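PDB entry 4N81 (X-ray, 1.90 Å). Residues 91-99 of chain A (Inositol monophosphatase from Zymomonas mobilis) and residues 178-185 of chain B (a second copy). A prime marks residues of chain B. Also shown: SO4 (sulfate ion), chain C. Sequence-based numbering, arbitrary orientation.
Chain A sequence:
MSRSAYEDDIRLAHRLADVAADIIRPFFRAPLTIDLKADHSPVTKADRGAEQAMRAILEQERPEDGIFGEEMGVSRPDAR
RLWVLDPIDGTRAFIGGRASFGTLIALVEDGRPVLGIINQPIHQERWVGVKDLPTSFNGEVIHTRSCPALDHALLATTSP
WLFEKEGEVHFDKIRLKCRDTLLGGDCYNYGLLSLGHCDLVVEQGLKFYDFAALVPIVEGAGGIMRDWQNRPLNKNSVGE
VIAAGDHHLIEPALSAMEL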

# COMPACT_ATOMS: atom_id res chain seq x y z
N THR A 91 -8.63 -7.29 4.46
CA THR A 91 -9.09 -7.00 5.81
C THR A 91 -7.90 -6.47 6.67
O THR A 91 -8.02 -5.50 7.41
CB THR A 91 -9.46 -8.38 6.51
OG1 THR A 91 -10.51 -9.01 5.77
CG2 THR A 91 -9.95 -8.13 7.91
N ARG A 92 -6.74 -7.10 6.58
CA ARG A 92 -5.63 -6.59 7.42
C ARG A 92 -5.17 -5.17 7.03
O ARG A 92 -4.88 -4.34 7.92
CB ARG A 92 -4.46 -7.59 7.36
CG ARG A 92 -4.92 -8.97 7.89
CD ARG A 92 -3.84 -9.77 8.60
NE ARG A 92 -2.90 -10.43 7.70
CZ ARG A 92 -1.78 -9.87 7.23
NH1 ARG A 92 -1.47 -8.60 7.50
NH2 ARG A 92 -0.98 -10.57 6.43
N ALA A 93 -5.21 -4.85 5.74
CA ALA A 93 -4.89 -3.51 5.31
C ALA A 93 -5.93 -2.54 5.82
O ALA A 93 -5.60 -1.43 6.23
CB ALA A 93 -4.85 -3.40 3.73
N PHE A 94 -7.18 -2.94 5.80
CA PHE A 94 -8.23 -2.04 6.32
C PHE A 94 -8.00 -1.79 7.81
O PHE A 94 -8.11 -0.64 8.31
CB PHE A 94 -9.63 -2.71 6.15
CG PHE A 94 -10.76 -1.86 6.68
CD1 PHE A 94 -11.06 -1.86 8.05
CD2 PHE A 94 -11.52 -1.08 5.84
CE1 PHE A 94 -12.09 -1.10 8.58
CE2 PHE A 94 -12.58 -0.29 6.34
CZ PHE A 94 -12.87 -0.31 7.71
N ILE A 95 -7.62 -2.85 8.52
CA ILE A 95 -7.42 -2.73 9.97
C ILE A 95 -6.26 -1.78 10.24
O ILE A 95 -6.29 -0.97 11.20
CB ILE A 95 -7.12 -4.12 10.57
CG1 ILE A 95 -8.43 -4.91 10.70
CG2 ILE A 95 -6.45 -4.03 11.97
CD1 ILE A 95 -8.19 -6.42 10.91
N GLY A 96 -5.32 -1.78 9.31
CA GLY A 96 -4.16 -0.88 9.41
C GLY A 96 -4.39 0.52 8.86
O GLY A 96 -3.47 1.35 8.80
N GLY A 97 -5.63 0.82 8.45
CA GLY A 97 -5.91 2.18 8.00
C GLY A 97 -5.43 2.47 6.59
O GLY A 97 -5.25 3.63 6.21
N ARG A 98 -5.15 1.41 5.81
CA ARG A 98 -4.73 1.57 4.42
C ARG A 98 -5.85 1.48 3.43
O ARG A 98 -6.68 0.58 3.52
CB ARG A 98 -3.75 0.45 4.02
CG ARG A 98 -2.47 0.44 4.94
CD ARG A 98 -1.61 -0.78 4.52
NE ARG A 98 -0.24 -0.69 5.07
CZ ARG A 98 0.78 -1.36 4.52
NH1 ARG A 98 0.56 -2.14 3.46
NH2 ARG A 98 2.00 -1.24 5.05
N ALA A 99 -5.84 2.35 2.42
CA ALA A 99 -6.94 2.34 1.44
C ALA A 99 -6.55 1.49 0.22
O ALA A 99 -6.83 1.86 -0.94
CB ALA A 99 -7.27 3.77 1.00
N CYS B 178 4.75 -10.19 17.02
CA CYS B 178 3.66 -9.20 16.83
C CYS B 178 2.35 -9.82 16.38
O CYS B 178 2.34 -10.97 15.92
CB CYS B 178 4.06 -8.08 15.86
SG CYS B 178 5.47 -7.09 16.60
N ARG B 179 1.26 -9.09 16.57
CA ARG B 179 -0.07 -9.59 16.20
C ARG B 179 -0.22 -9.67 14.66
O ARG B 179 -0.83 -10.59 14.13
CB ARG B 179 -1.13 -8.60 16.69
CG ARG B 179 -2.60 -9.08 16.43
CD ARG B 179 -3.41 -8.10 15.51
NE ARG B 179 -4.41 -7.32 16.26
CZ ARG B 179 -5.58 -6.87 15.78
NH1 ARG B 179 -5.96 -7.08 14.54
NH2 ARG B 179 -6.39 -6.20 16.59
N ASP B 180 0.29 -8.67 13.96
CA ASP B 180 0.24 -8.72 12.50
C ASP B 180 1.30 -7.84 11.93
O ASP B 180 1.75 -6.93 12.62
CB ASP B 180 -1.07 -8.19 11.93
CG ASP B 180 -1.23 -8.59 10.43
OD1 ASP B 180 -0.71 -9.68 10.03
OD2 ASP B 180 -1.82 -7.81 9.65
N THR B 181 1.70 -8.12 10.69
CA THR B 181 2.73 -7.30 10.04
C THR B 181 2.20 -6.84 8.68
O THR B 181 1.69 -7.69 7.92
CB THR B 181 4.02 -8.16 9.85
OG1 THR B 181 4.54 -8.49 11.15
CG2 THR B 181 5.08 -7.37 9.11
N LEU B 182 2.29 -5.55 8.37
CA LEU B 182 1.84 -5.11 7.05
C LEU B 182 3.08 -4.70 6.30
O LEU B 182 4.06 -4.25 6.91
CB LEU B 182 0.91 -3.91 7.16
CG LEU B 182 -0.55 -4.29 7.54
CD1 LEU B 182 -1.39 -3.00 7.71
CD2 LEU B 182 -1.19 -5.24 6.46
N LEU B 183 3.04 -4.86 4.98
CA LEU B 183 4.25 -4.67 4.19
C LEU B 183 4.08 -3.60 3.13
O LEU B 183 2.97 -3.32 2.69
CB LEU B 183 4.60 -6.02 3.50
CG LEU B 183 4.91 -7.14 4.53
CD1 LEU B 183 5.05 -8.47 3.77
CD2 LEU B 183 6.21 -6.79 5.32
N GLY B 184 5.19 -3.01 2.72
CA GLY B 184 5.22 -1.93 1.72
C GLY B 184 4.90 -0.59 2.38
O GLY B 184 4.26 -0.55 3.43
N GLY B 185 5.33 0.50 1.77
CA GLY B 185 4.76 1.80 2.15
C GLY B 185 5.75 2.92 2.46
O GLY B 185 5.34 4.08 2.40
S SO4 C . -9.47 -11.06 3.36
O1 SO4 C . -10.18 -10.99 4.68
O2 SO4 C . -8.86 -12.41 3.24
O3 SO4 C . -10.43 -10.97 2.28
O4 SO4 C . -8.38 -10.00 3.26
O HOH W 1 -3.75 -5.67 10.33
O HOH W 2 0.67 -8.62 5.06

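This is a compact contact between two copies of one protein, in which two arginines from a short helix and the loop after it reach past Leu182′ to polar groups on a strand and the glycine after it, the strand running nearly at right angles to the helix. The axes of helix 91-95 and strand 180-183 make an angle of 92° and approach to 9.3 Å, and the stretches together bury 426 Å².

Leu182′ has the largest covered area, 96 Å². Its CA-to-CB bond points toward chain A, and Leu182′ CD1 lies 3.9 Å from Gly96 CA. An ideal CB on Gly96 would fall 2.4 Å from Leu182′ CD1, a clash, so the absence of a side chain there makes room for the leucine. Leu182′ CD2 is 4.1 Å from Ala93 N.

Arg92 supplies the salt bridge: Arg92 NH1 lies 2.3 Å from Asp180′ OD2. The pair is both a salt bridge and a hydrogen bond, with an angle of 122°; 2.3 Å is very short for Arg92 NH1 and Asp180′ OD2, so the exact distance should not be read as a measure of strength. Arg92 NH1 also makes a weak bond to Thr181′ O at 3.3 Å. Two waters extend the link: water 1 donates to Arg92 O and to Asp180′ OD2, both at 3.0 Å, while water 2 accepts from Arg92 NH2 at 2.9 Å and donates to Thr181′ O at 3.2 Å.

Arg98, extended at chi2 and chi3 (both t), bonds to the backbone carbonyls of Leu183′, in the strand, and Gly184′, just after it. Arg98 NH1 donates to Leu183′ O at 2.8 Å with an angle of 163°, the best-aligned hydrogen bond across the stretches; this carbonyl lies at the edge of the guanidinium. Arg98 NH2 adds a weak bond to Gly184′ O at 2.9 Å, where the angle is 117°. Leu182′ CB packs over one guanidinium face, 3.6 Å from Arg98 NH2.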